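Local coordinates for fimbrial protein MyfA (Yersinia enterocolitica, PDB 5LND), which builds the Myf fimbria as its major pilus subunit, polymerising into a protease- and chaotrope-resistant homomer that is part of a probable virulence factor, at residues 19-24 / 85-90; 96-101 / 127-132; 39-44 / 102-107; 27-32 / 80-85. One frame throughout, in Å; residues are numbered along the deposited sequence.

Contact 1: 19-24 / 85-90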
loop_
_atom_site.group_PDB
_atom_site.type_symbol
_atom_site.label_atom_id
_atom_site.label_comp_id
_atom_site.label_asym_id
_atom_site.label_seq_id
_atom_site.Cartn_x
_atom_site.Cartn_y
_atom_site.Cartn_z
ATOM N N ASP B 19 16.470 5.134 7.830
ATOM C CA ASP B 19 17.184 5.570 9.025
ATOM C C ASP B 19 16.811 7.016 9.301
ATOM O O ASP B 19 16.706 7.443 10.457
ATOM C CB ASP B 19 18.708 5.482 8.852
ATOM C CG ASP B 19 19.144 4.343 7.951
ATOM O OD1 ASP B 19 19.252 3.191 8.433
ATOM O OD2 ASP B 19 19.407 4.615 6.758
ATOM N N ALA B 20 16.590 7.755 8.218
ATOM C CA ALA B 20 16.503 9.209 8.269
ATOM C C ALA B 20 15.403 9.769 7.388
ATOM O O ALA B 20 14.884 9.082 6.509
ATOM C CB ALA B 20 17.822 9.808 7.859
ATOM N N ASP B 21 15.061 11.030 7.627
ATOM C CA ASP B 21 14.176 11.757 6.738
ATOM C C ASP B 21 14.803 11.737 5.357
ATOM O O ASP B 21 15.956 12.123 5.182
ATOM C CB ASP B 21 13.975 13.195 7.228
ATOM C CG ASP B 21 13.111 13.275 8.474
ATOM O OD1 ASP B 21 12.503 12.255 8.850
ATOM O OD2 ASP B 21 13.032 14.368 9.073
ATOM N N THR B 22 14.041 11.264 4.382
ATOM C CA THR B 22 14.582 10.963 3.077
ATOM C C THR B 22 13.804 11.701 2.002
ATOM O O THR B 22 12.613 11.458 1.823
ATOM C CB THR B 22 14.516 9.455 2.824
ATOM O OG1 THR B 22 15.244 8.774 3.850
ATOM C CG2 THR B 22 15.097 9.108 1.475
ATOM N N PRO B 23 14.482 12.619 1.291
ATOM C CA PRO B 23 13.945 13.430 0.190
ATOM C C PRO B 23 13.403 12.584 -0.955
ATOM O O PRO B 23 14.020 11.598 -1.361
ATOM C CB PRO B 23 15.162 14.237 -0.274
ATOM C CG PRO B 23 16.019 14.333 0.947
ATOM C CD PRO B 23 15.865 13.005 1.622
ATOM N N ALA B 24 12.243 12.975 -1.466
ATOM C CA ALA B 24 11.596 12.245 -2.549
ATOM C C ALA B 24 11.226 13.151 -3.719
ATOM O O ALA B 24 11.363 12.764 -4.879
ATOM C CB ALA B 24 10.371 11.516 -2.034
ATOM N N THR B 85 10.935 20.762 -0.251
ATOM C CA THR B 85 11.283 19.360 -0.464
ATOM C C THR B 85 10.290 18.488 0.291
ATOM O O THR B 85 9.954 18.770 1.440
ATOM C CB THR B 85 12.703 19.035 0.009
ATOM O OG1 THR B 85 13.631 19.932 -0.606
ATOM C CG2 THR B 85 13.079 17.608 -0.358
ATOM N N PHE B 86 9.808 17.439 -0.362
ATOM C CA PHE B 86 8.933 16.491 0.297
ATOM C C PHE B 86 9.727 15.236 0.602
ATOM O O PHE B 86 10.281 14.607 -0.302
ATOM C CB PHE B 86 7.712 16.182 -0.571
ATOM C CG PHE B 86 6.822 17.369 -0.798
ATOM C CD1 PHE B 86 5.729 17.601 0.027
ATOM C CD2 PHE B 86 7.082 18.260 -1.838
ATOM C CE1 PHE B 86 4.905 18.701 -0.181
ATOM C CE2 PHE B 86 6.266 19.366 -2.051
ATOM C CZ PHE B 86 5.177 19.583 -1.219
ATOM N N PHE B 87 9.794 14.888 1.880
ATOM C CA PHE B 87 10.625 13.779 2.305
ATOM C C PHE B 87 9.792 12.668 2.932
ATOM O O PHE B 87 8.643 12.883 3.319
ATOM C CB PHE B 87 11.686 14.268 3.289
ATOM C CG PHE B 87 11.119 14.807 4.566
ATOM C CD1 PHE B 87 10.822 13.961 5.620
ATOM C CD2 PHE B 87 10.879 16.164 4.712
ATOM C CE1 PHE B 87 10.294 14.452 6.782
ATOM C CE2 PHE B 87 10.348 16.665 5.880
ATOM C CZ PHE B 87 10.054 15.805 6.918
ATOM N N LEU B 88 10.380 11.478 3.021
ATOM C CA LEU B 88 9.767 10.360 3.720
ATOM C C LEU B 88 10.303 10.363 5.146
ATOM O O LEU B 88 11.468 10.668 5.365
ATOM C CB LEU B 88 10.117 9.059 3.021
ATOM C CG LEU B 88 9.847 9.022 1.525
ATOM C CD1 LEU B 88 10.123 7.639 0.980
ATOM C CD2 LEU B 88 8.420 9.452 1.236
ATOM N N ALA B 89 9.461 10.043 6.121
ATOM C CA ALA B 89 9.904 10.091 7.507
ATOM C C ALA B 89 10.875 8.956 7.828
ATOM O O ALA B 89 10.795 7.862 7.267
ATOM C CB ALA B 89 8.721 10.080 8.456
ATOM N N ALA B 90 11.804 9.235 8.733
ATOM C CA ALA B 90 12.693 8.213 9.260
ATOM C C ALA B 90 11.878 7.143 9.970
ATOM O O ALA B 90 10.982 7.465 10.746
ATOM C CB ALA B 90 13.659 8.832 10.226
#
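Phe87 carries its ring in the crowded position between its own backbone N and carbonyl carbon (chi1 64°), which lays it beside the side chain of Asp21. The two point the same way, with carboxylate and ring planes 26° apart, and Asp21 CG sits 3.5 Å from Phe87 CE1. Asp21 has CG anti to its carbonyl carbon, and its OD1 accepts the amide of Ala90 through the anti lone pair (N to OD1 3.1 Å), so one carboxylate both packs against the ring and holds the chain just after the strand. Thr22 places OG1 beside its own N, from where it donates back to Ala20 O at 2.7 Å, above the carbonyl plane. Here strand 22-30 begins alongside the end of strand 81-88, antiparallel neighbours in one sheet of the Ig-like sandwich. Thr22 and Leu88 are the hydrogen-bonded pair; the bond from Leu88 N to Thr22 O is notably short at 2.5 Å and nearly straight (168°), and the return bond from Thr22 N to Leu88 O is 2.8 Å. Pro23 has no N-H to offer and occupies the non-hydrogen-bonded position opposite Phe87; its CB touches Thr85 CG2 at 4.0 Å. On the face of Thr22, the buried Leu88 packs on Leu18.

Contact 2: 96-101 / 127-132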
loop_
_atom_site.group_PDB
_atom_site.type_symbol
_atom_site.label_atom_id
_atom_site.label_comp_id
_atom_site.label_asym_id
_atom_site.label_seq_id
_atom_site.Cartn_x
_atom_site.Cartn_y
_atom_site.Cartn_z
ATOM N N ALA B 96 9.714 -1.532 -2.527
ATOM C CA ALA B 96 10.139 -1.105 -3.852
ATOM C C ALA B 96 8.932 -0.704 -4.687
ATOM O O ALA B 96 7.835 -1.218 -4.486
ATOM C CB ALA B 96 10.923 -2.213 -4.543
ATOM N N GLY B 97 9.135 0.221 -5.618
ATOM C CA GLY B 97 8.071 0.625 -6.516
ATOM C C GLY B 97 8.318 1.949 -7.203
ATOM O O GLY B 97 9.265 2.662 -6.883
ATOM N N GLU B 98 7.466 2.273 -8.165
ATOM C CA GLU B 98 7.505 3.579 -8.789
ATOM C C GLU B 98 6.360 4.372 -8.199
ATOM O O GLU B 98 5.201 4.146 -8.540
ATOM C CB GLU B 98 7.349 3.444 -10.302
ATOM C CG GLU B 98 8.395 2.546 -10.945
ATOM C CD GLU B 98 9.788 3.105 -10.797
ATOM O OE1 GLU B 98 9.945 4.334 -10.933
ATOM O OE2 GLU B 98 10.724 2.324 -10.533
ATOM N N TYR B 99 6.674 5.290 -7.297
ATOM C CA TYR B 99 5.623 5.969 -6.562
ATOM C C TYR B 99 5.314 7.337 -7.122
ATOM O O TYR B 99 6.184 8.200 -7.194
ATOM C CB TYR B 99 6.010 6.120 -5.110
ATOM C CG TYR B 99 6.120 4.858 -4.310
ATOM C CD1 TYR B 99 5.061 4.427 -3.530
ATOM C CD2 TYR B 99 7.302 4.132 -4.280
ATOM C CE1 TYR B 99 5.160 3.298 -2.764
ATOM C CE2 TYR B 99 7.411 2.994 -3.514
ATOM C CZ TYR B 99 6.333 2.584 -2.765
ATOM O OH TYR B 99 6.424 1.457 -1.993
ATOM N N GLN B 100 4.056 7.536 -7.484
ATOM C CA GLN B 100 3.642 8.771 -8.118
ATOM C C GLN B 100 2.890 9.685 -7.169
ATOM O O GLN B 100 2.025 9.252 -6.419
ATOM C CB GLN B 100 2.756 8.458 -9.317
ATOM C CG GLN B 100 2.444 9.656 -10.174
ATOM C CD GLN B 100 1.423 9.352 -11.251
ATOM O OE1 GLN B 100 0.474 8.598 -11.033
ATOM N NE2 GLN B 100 1.604 9.954 -12.420
ATOM N N PHE B 101 3.235 10.960 -7.201
ATOM C CA PHE B 101 2.409 11.958 -6.564
ATOM C C PHE B 101 1.803 12.846 -7.639
ATOM O O PHE B 101 2.486 13.288 -8.563
ATOM C CB PHE B 101 3.205 12.785 -5.563
ATOM C CG PHE B 101 2.399 13.858 -4.907
ATOM C CD1 PHE B 101 1.648 13.583 -3.774
ATOM C CD2 PHE B 101 2.373 15.145 -5.437
ATOM C CE1 PHE B 101 0.898 14.576 -3.173
ATOM C CE2 PHE B 101 1.627 16.142 -4.844
ATOM C CZ PHE B 101 0.886 15.860 -3.714
ATOM N N THR B 127 7.165 11.001 -10.369
ATOM C CA THR B 127 7.305 9.662 -9.814
ATOM C C THR B 127 8.705 9.474 -9.259
ATOM O O THR B 127 9.673 9.918 -9.860
ATOM C CB THR B 127 6.996 8.560 -10.856
ATOM O OG1 THR B 127 7.987 8.586 -11.882
ATOM C CG2 THR B 127 5.628 8.757 -11.478
ATOM N N LYS B 128 8.799 8.841 -8.096
ATOM C CA LYS B 128 10.083 8.571 -7.468
ATOM C C LYS B 128 10.253 7.060 -7.363
ATOM O O LYS B 128 9.304 6.336 -7.057
ATOM C CB LYS B 128 10.136 9.222 -6.085
ATOM C CG LYS B 128 11.371 8.921 -5.266
ATOM C CD LYS B 128 12.589 9.586 -5.858
ATOM C CE LYS B 128 13.790 9.340 -4.985
ATOM N NZ LYS B 128 15.005 9.824 -5.655
ATOM N N THR B 129 11.452 6.578 -7.649
ATOM C CA THR B 129 11.700 5.145 -7.636
ATOM C C THR B 129 12.151 4.714 -6.256
ATOM O O THR B 129 12.966 5.383 -5.632
ATOM C CB THR B 129 12.774 4.772 -8.665
ATOM O OG1 THR B 129 12.344 5.181 -9.966
ATOM C CG2 THR B 129 13.039 3.274 -8.666
ATOM N N VAL B 130 11.601 3.611 -5.768
ATOM C CA VAL B 130 12.178 2.939 -4.616
ATOM C C VAL B 130 12.726 1.611 -5.113
ATOM O O VAL B 130 11.985 0.779 -5.631
ATOM C CB VAL B 130 11.160 2.713 -3.489
ATOM C CG1 VAL B 130 11.734 1.778 -2.453
ATOM C CG2 VAL B 130 10.791 4.031 -2.841
ATOM N N LYS B 131 14.033 1.430 -4.980
ATOM C CA LYS B 131 14.688 0.226 -5.471
ATOM C C LYS B 131 14.530 -0.939 -4.507
ATOM O O LYS B 131 14.403 -0.746 -3.299
ATOM C CB LYS B 131 16.169 0.494 -5.700
ATOM C CG LYS B 131 16.463 1.630 -6.666
ATOM C CD LYS B 131 16.048 1.319 -8.097
ATOM C CE LYS B 131 16.647 2.331 -9.074
ATOM N NZ LYS B 131 18.131 2.421 -8.935
ATOM N N GLU B 132 14.519 -2.151 -5.047
ATOM C CA GLU B 132 14.538 -3.331 -4.199
ATOM C C GLU B 132 15.952 -3.560 -3.681
ATOM O O GLU B 132 16.942 -3.230 -4.342
ATOM C CB GLU B 132 14.039 -4.552 -4.967
ATOM C CG GLU B 132 13.653 -5.723 -4.090
ATOM C CD GLU B 132 13.106 -5.294 -2.750
ATOM O OE1 GLU B 132 13.811 -5.496 -1.740
ATOM O OE2 GLU B 132 11.978 -4.763 -2.703
ATOM O OXT GLU B 132 16.140 -4.075 -2.580
HETATM O O HOH W 1 11.653 0.211 -8.133
#
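Side by side on one face of the strand pair, Glu98 and Thr129 are joined by a 2.7 Å hydrogen bond from Thr129 OG1 to the syn lone pair of Glu98 OE1. Glu98 gets there by bending at chi2 (-64°), which folds the carboxylate across to its neighbour, while Thr129 turns OG1 beside its own N. The other oxygen, Glu98 OE2, lies 3.1 Å from Thr129 CG2 and weakly receives a water that also donates to Val130 O at 2.6 Å. Further along this face the CG2 methyl of Thr127 rests on Gln100 CG at 3.6 Å. On the reverse face Tyr99 and Val130 cross obliquely, CE2 to CG2 3.6 Å. Two hydrogen-bonded pairs, Gly97 with Val130 and Tyr99 with Lys128, fix this antiparallel register; Val130 N meets Gly97 O almost straight (176°) at 2.8 Å. Strand 118-130 is probably the donor strand of this self-complemented subunit, inserted beside strand 97-108 as in donor-strand complementation. In the second shell, Tyr99 OH is held by Lys95 O, with Met51, Ser53, Thr57 and Val94 around the side chain. Lys128 sends its ammonium away from Tyr99, to the carbonyls of Thr9 and Asn11, and Glu132 OE1 bonds Ser15 OG.

Contact 3: 39-44 / 102-107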
loop_
_atom_site.group_PDB
_atom_site.type_symbol
_atom_site.label_atom_id
_atom_site.label_comp_id
_atom_site.label_asym_id
_atom_site.label_seq_id
_atom_site.Cartn_x
_atom_site.Cartn_y
_atom_site.Cartn_z
ATOM N N ASN B 39 -1.089 27.149 -2.386
ATOM C CA ASN B 39 -1.618 25.878 -1.939
ATOM C C ASN B 39 -0.966 24.759 -2.740
ATOM O O ASN B 39 -0.680 24.933 -3.919
ATOM C CB ASN B 39 -3.132 25.838 -2.125
ATOM C CG ASN B 39 -3.857 26.737 -1.158
ATOM O OD1 ASN B 39 -3.435 26.892 -0.017
ATOM N ND2 ASN B 39 -4.959 27.335 -1.605
ATOM N N VAL B 40 -0.694 23.632 -2.093
ATOM C CA VAL B 40 -0.361 22.415 -2.816
ATOM C C VAL B 40 -1.402 21.379 -2.409
ATOM O O VAL B 40 -1.414 20.927 -1.263
ATOM C CB VAL B 40 1.069 21.914 -2.530
ATOM C CG1 VAL B 40 1.422 20.748 -3.444
ATOM C CG2 VAL B 40 2.063 23.021 -2.708
ATOM N N ARG B 41 -2.294 21.036 -3.337
ATOM C CA ARG B 41 -3.405 20.141 -3.044
ATOM C C ARG B 41 -3.259 18.782 -3.718
ATOM O O ARG B 41 -3.267 18.693 -4.945
ATOM C CB ARG B 41 -4.713 20.767 -3.520
ATOM C CG ARG B 41 -4.971 22.177 -3.028
ATOM C CD ARG B 41 -6.410 22.534 -3.268
ATOM N NE ARG B 41 -6.794 23.793 -2.647
ATOM C CZ ARG B 41 -7.534 23.871 -1.550
ATOM N NH1 ARG B 41 -7.948 22.756 -0.982
ATOM N NH2 ARG B 41 -7.861 25.043 -1.024
ATOM N N PRO B 42 -3.161 17.709 -2.918
ATOM C CA PRO B 42 -3.063 16.349 -3.472
ATOM C C PRO B 42 -4.271 15.984 -4.322
ATOM O O PRO B 42 -5.385 16.391 -4.008
ATOM C CB PRO B 42 -3.037 15.462 -2.223
ATOM C CG PRO B 42 -2.538 16.347 -1.128
ATOM C CD PRO B 42 -3.075 17.721 -1.448
ATOM N N THR B 43 -4.058 15.226 -5.390
ATOM C CA THR B 43 -5.166 14.843 -6.251
ATOM C C THR B 43 -5.126 13.358 -6.587
ATOM O O THR B 43 -4.066 12.733 -6.543
ATOM C CB THR B 43 -5.217 15.681 -7.566
ATOM O OG1 THR B 43 -4.149 15.292 -8.438
ATOM C CG2 THR B 43 -5.150 17.203 -7.289
ATOM N N GLY B 44 -6.284 12.799 -6.923
ATOM C CA GLY B 44 -6.351 11.417 -7.353
ATOM C C GLY B 44 -5.938 10.399 -6.310
ATOM O O GLY B 44 -6.424 10.419 -5.184
ATOM N N THR B 102 0.503 13.078 -7.512
ATOM C CA THR B 102 -0.205 14.023 -8.343
ATOM C C THR B 102 -0.808 15.073 -7.431
ATOM O O THR B 102 -1.226 14.779 -6.304
ATOM C CB THR B 102 -1.309 13.337 -9.167
ATOM O OG1 THR B 102 -2.189 12.600 -8.305
ATOM C CG2 THR B 102 -0.696 12.392 -10.169
ATOM N N GLY B 103 -0.832 16.307 -7.910
ATOM C CA GLY B 103 -1.405 17.388 -7.140
ATOM C C GLY B 103 -1.621 18.630 -7.972
ATOM O O GLY B 103 -1.207 18.692 -9.128
ATOM N N ARG B 104 -2.280 19.619 -7.375
ATOM C CA ARG B 104 -2.548 20.885 -8.042
ATOM C C ARG B 104 -1.978 22.029 -7.228
ATOM O O ARG B 104 -2.257 22.157 -6.037
ATOM C CB ARG B 104 -4.046 21.093 -8.218
ATOM C CG ARG B 104 -4.411 22.457 -8.765
ATOM C CD ARG B 104 -5.883 22.548 -9.092
ATOM N NE ARG B 104 -6.707 22.633 -7.892
ATOM C CZ ARG B 104 -7.342 21.602 -7.335
ATOM N NH1 ARG B 104 -7.259 20.388 -7.866
ATOM N NH2 ARG B 104 -8.066 21.785 -6.241
ATOM N N VAL B 105 -1.168 22.852 -7.875
ATOM C CA VAL B 105 -0.604 24.021 -7.225
ATOM C C VAL B 105 -1.528 25.209 -7.434
ATOM O O VAL B 105 -2.066 25.383 -8.517
ATOM C CB VAL B 105 0.787 24.336 -7.769
ATOM C CG1 VAL B 105 1.351 25.564 -7.097
ATOM C CG2 VAL B 105 1.699 23.162 -7.523
ATOM N N GLU B 106 -1.723 26.011 -6.391
ATOM C CA GLU B 106 -2.553 27.206 -6.487
ATOM C C GLU B 106 -1.871 28.435 -5.877
ATOM O O GLU B 106 -1.404 28.390 -4.745
ATOM C CB GLU B 106 -3.888 26.971 -5.788
ATOM C CG GLU B 106 -4.681 25.789 -6.290
ATOM C CD GLU B 106 -5.939 25.577 -5.483
ATOM O OE1 GLU B 106 -5.963 26.032 -4.322
ATOM O OE2 GLU B 106 -6.902 24.971 -6.002
ATOM N N GLU B 107 -1.826 29.528 -6.631
ATOM C CA GLU B 107 -1.333 30.803 -6.123
ATOM C C GLU B 107 -2.520 31.658 -5.718
ATOM O O GLU B 107 -3.456 31.816 -6.501
ATOM C CB GLU B 107 -0.553 31.535 -7.212
ATOM C CG GLU B 107 -0.024 32.903 -6.797
ATOM C CD GLU B 107 0.563 33.696 -7.957
ATOM O OE1 GLU B 107 0.274 33.375 -9.125
ATOM O OE2 GLU B 107 1.314 34.650 -7.699
HETATM O O HOH W 2 -8.244 27.134 -3.002
HETATM O O HOH W 3 -3.246 16.483 -10.501
#
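Val40 and Val105, a non-hydrogen-bonded pair, turn toward the interior, where Leu27 and Met29 of strand 22-30 pack against Val40. At Val40 and Val105 that side is apolar, whereas the reverse face carries charge and water. The tight part runs from Asn39 to Arg41: Asn39 with Glu106 and Arg41 with Arg104 exchange backbone hydrogen bonds in both directions. There Glu106, its chain extended, lifts the carboxylate between two arginines. Arg41 NE makes a salt bridge to Glu106 OE1 at 2.9 Å; Glu106 OE1 lies in the guanidinium plane, at its edge, whereas NE approaches from well above the carboxylate plane. Glu106 OE1 also accepts Asn39 ND2 (3.2 Å), nearly along its C-O axis, and a water that bridges to Arg41 NH2. Glu106 OE2 is gripped instead by Arg104 NE at 3.0 Å, after the Arg104 chain bends at chi3 (73°). Arg41 NE stands 4.3 Å from Arg104 NH2, a like-charge approach that the shared glutamate probably offsets. At the Thr43 end the regular pairing gives way. Pro42 and Gly103 form a non-hydrogen-bonded pair whose side-chain directions diverge; beyond it Thr43 N donates to Thr102 O, Thr102 OG1 closes onto Thr43 O at 2.6 Å, and a water sits on Thr43 OG1. An apolar face turned to the opposing sheet is characteristic of a beta sandwich; here the other face of strands 37-52 and 97-108 carries the Arg41-Glu106-Arg104 salt-bridge network.

Contact 4: 27-32 / 80-85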
loop_
_atom_site.group_PDB
_atom_site.type_symbol
_atom_site.label_atom_id
_atom_site.label_comp_id
_atom_site.label_asym_id
_atom_site.label_seq_id
_atom_site.Cartn_x
_atom_site.Cartn_y
_atom_site.Cartn_z
ATOM N N LEU B 27 9.905 20.820 -5.116
ATOM C CA LEU B 27 8.909 21.687 -5.725
ATOM C C LEU B 27 9.385 23.125 -5.734
ATOM O O LEU B 27 9.959 23.592 -4.754
ATOM C CB LEU B 27 7.599 21.596 -4.941
ATOM C CG LEU B 27 6.562 22.684 -5.231
ATOM C CD1 LEU B 27 5.974 22.523 -6.598
ATOM C CD2 LEU B 27 5.484 22.656 -4.184
ATOM N N VAL B 28 9.156 23.824 -6.844
ATOM C CA VAL B 28 9.471 25.246 -6.934
ATOM C C VAL B 28 8.283 26.019 -7.480
ATOM O O VAL B 28 7.860 25.792 -8.608
ATOM C CB VAL B 28 10.688 25.504 -7.840
ATOM C CG1 VAL B 28 11.008 26.981 -7.873
ATOM C CG2 VAL B 28 11.883 24.730 -7.336
ATOM N N MET B 29 7.749 26.933 -6.678
ATOM C CA MET B 29 6.610 27.745 -7.092
ATOM C C MET B 29 7.037 29.208 -7.231
ATOM O O MET B 29 7.400 29.853 -6.247
ATOM C CB MET B 29 5.459 27.607 -6.085
ATOM C CG MET B 29 4.906 26.192 -5.928
ATOM S SD MET B 29 3.796 25.969 -4.532
ATOM C CE MET B 29 4.935 26.073 -3.164
ATOM N N SER B 30 6.983 29.727 -8.455
ATOM C CA SER B 30 7.491 31.064 -8.737
ATOM C C SER B 30 6.455 32.071 -9.227
ATOM O O SER B 30 5.545 31.730 -9.985
ATOM C CB SER B 30 8.632 30.991 -9.748
ATOM O OG SER B 30 9.748 30.328 -9.196
ATOM N N ASP B 31 6.623 33.314 -8.768
ATOM C CA ASP B 31 5.976 34.489 -9.351
ATOM C C ASP B 31 6.523 35.768 -8.739
ATOM O O ASP B 31 6.584 35.899 -7.521
ATOM C CB ASP B 31 4.465 34.461 -9.165
ATOM C CG ASP B 31 3.754 35.371 -10.142
ATOM O OD1 ASP B 31 4.440 36.134 -10.849
ATOM O OD2 ASP B 31 2.512 35.328 -10.207
ATOM N N SER B 32 6.900 36.716 -9.590
ATOM C CA SER B 32 7.357 38.024 -9.130
ATOM C C SER B 32 6.193 38.994 -9.005
ATOM O O SER B 32 6.332 40.065 -8.423
ATOM C CB SER B 32 8.395 38.592 -10.088
ATOM O OG SER B 32 7.911 38.599 -11.420
ATOM N N GLU B 80 9.242 36.095 -4.543
ATOM C CA GLU B 80 9.195 35.705 -5.940
ATOM C C GLU B 80 9.357 34.205 -6.142
ATOM O O GLU B 80 9.011 33.684 -7.198
ATOM C CB GLU B 80 10.268 36.439 -6.727
ATOM C CG GLU B 80 11.667 36.048 -6.322
ATOM C CD GLU B 80 12.695 36.991 -6.878
ATOM O OE1 GLU B 80 12.300 37.963 -7.561
ATOM O OE2 GLU B 80 13.895 36.768 -6.625
ATOM N N ARG B 81 9.885 33.513 -5.137
ATOM C CA ARG B 81 10.142 32.090 -5.280
ATOM C C ARG B 81 10.074 31.324 -3.970
ATOM O O ARG B 81 10.732 31.684 -2.992
ATOM C CB ARG B 81 11.498 31.876 -5.935
ATOM C CG ARG B 81 11.710 30.467 -6.416
ATOM C CD ARG B 81 12.755 30.421 -7.504
ATOM N NE ARG B 81 14.101 30.189 -6.995
ATOM C CZ ARG B 81 14.811 29.089 -7.231
ATOM N NH1 ARG B 81 14.306 28.112 -7.973
ATOM N NH2 ARG B 81 16.032 28.968 -6.729
ATOM N N VAL B 82 9.260 30.269 -3.963
ATOM C CA VAL B 82 9.204 29.319 -2.856
ATOM C C VAL B 82 9.693 27.942 -3.298
ATOM O O VAL B 82 9.308 27.440 -4.355
ATOM C CB VAL B 82 7.773 29.146 -2.332
ATOM C CG1 VAL B 82 7.742 28.153 -1.177
ATOM C CG2 VAL B 82 7.203 30.472 -1.910
ATOM N N GLU B 83 10.532 27.329 -2.474
ATOM C CA GLU B 83 10.928 25.949 -2.687
ATOM C C GLU B 83 10.471 25.084 -1.533
ATOM O O GLU B 83 10.388 25.545 -0.390
ATOM C CB GLU B 83 12.439 25.848 -2.820
ATOM C CG GLU B 83 13.022 26.845 -3.791
ATOM C CD GLU B 83 14.387 26.446 -4.259
ATOM O OE1 GLU B 83 14.887 25.396 -3.806
ATOM O OE2 GLU B 83 14.959 27.175 -5.085
ATOM N N ALA B 84 10.187 23.822 -1.838
ATOM C CA ALA B 84 9.848 22.846 -0.811
ATOM C C ALA B 84 10.375 21.489 -1.214
ATOM O O ALA B 84 10.287 21.115 -2.382
ATOM C CB ALA B 84 8.358 22.787 -0.598
ATOM N N THR B 85 10.935 20.762 -0.251
ATOM C CA THR B 85 11.283 19.360 -0.464
ATOM C C THR B 85 10.290 18.488 0.291
ATOM O O THR B 85 9.954 18.770 1.440
ATOM C CB THR B 85 12.703 19.035 0.009
ATOM O OG1 THR B 85 13.631 19.932 -0.606
ATOM C CG2 THR B 85 13.079 17.608 -0.358
#
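The antiparallel pairing of strand 22-30 with strand 81-88 belongs to one sheet of the Ig-like sandwich, and this half of it is regular. Leu27 with Ala84 and Met29 with Val82 are the hydrogen-bonded pairs. Leu27 N points almost along the C=O axis of Ala84 O at 2.8 Å, and Val82 N reaches Met29 O at 3.0 Å in a nearly straight bond (177°). The side chains of these four residues share the inner face. Met29, with CG anti to its carbonyl carbon and a bend at chi3 (-71°), runs alongside Val82 so that its terminal methyl CE lies 4.0 Å from Val82 CG1. This is the face that meets the opposing sheet of the sandwich, where Trp38 touches both Met29 and Val82. The other face is more polar. Arg81 holds CG anti to its backbone N, so its aliphatic stem passes over Ser30, with CG 3.4 Å from Ser30 OG, and a turn at chi3 brings NH1 to 3.5 Å from the CG1 methyl of Val28, crossing it obliquely. The guanidinium also forms a salt bridge with Glu83 of its own strand, though the exact position of that carboxylate is less certain. Past the last pair the sheet bonding persists for one more step, Asp31 N donating to Glu80 O at 2.9 Å from above the carbonyl plane. The Asp31 side chain leaves the backbone away from segment 80-85, and its OD1 is hydrogen-bonded to Ser1 OG and to Gly33 N.

How the contacts relate
Contacts 1 and 4 are two ends of the same strand pair, 22-30 with 81-88: they share Thr85, their centres are 20 Å apart, and Phe86 CE2 packs on Leu27 CB at 3.9 Å. Contacts 2 and 3 lie in the facing sheet, both on strand 97-108, and meet where Phe101 CZ approaches Pro42 CA at 4.0 Å. Between sheets, contact 3 packs on contact 4 through Val105 CG1 and Met29 SD, 3.6 Å apart. Nearby, Glu107 OE2 and Asp31 OD2 come within 2.9 Å, so one may be protonated. The probable donor strand reaches contact 1 through Lys128 CD, 3.5 Å from Ala24 O.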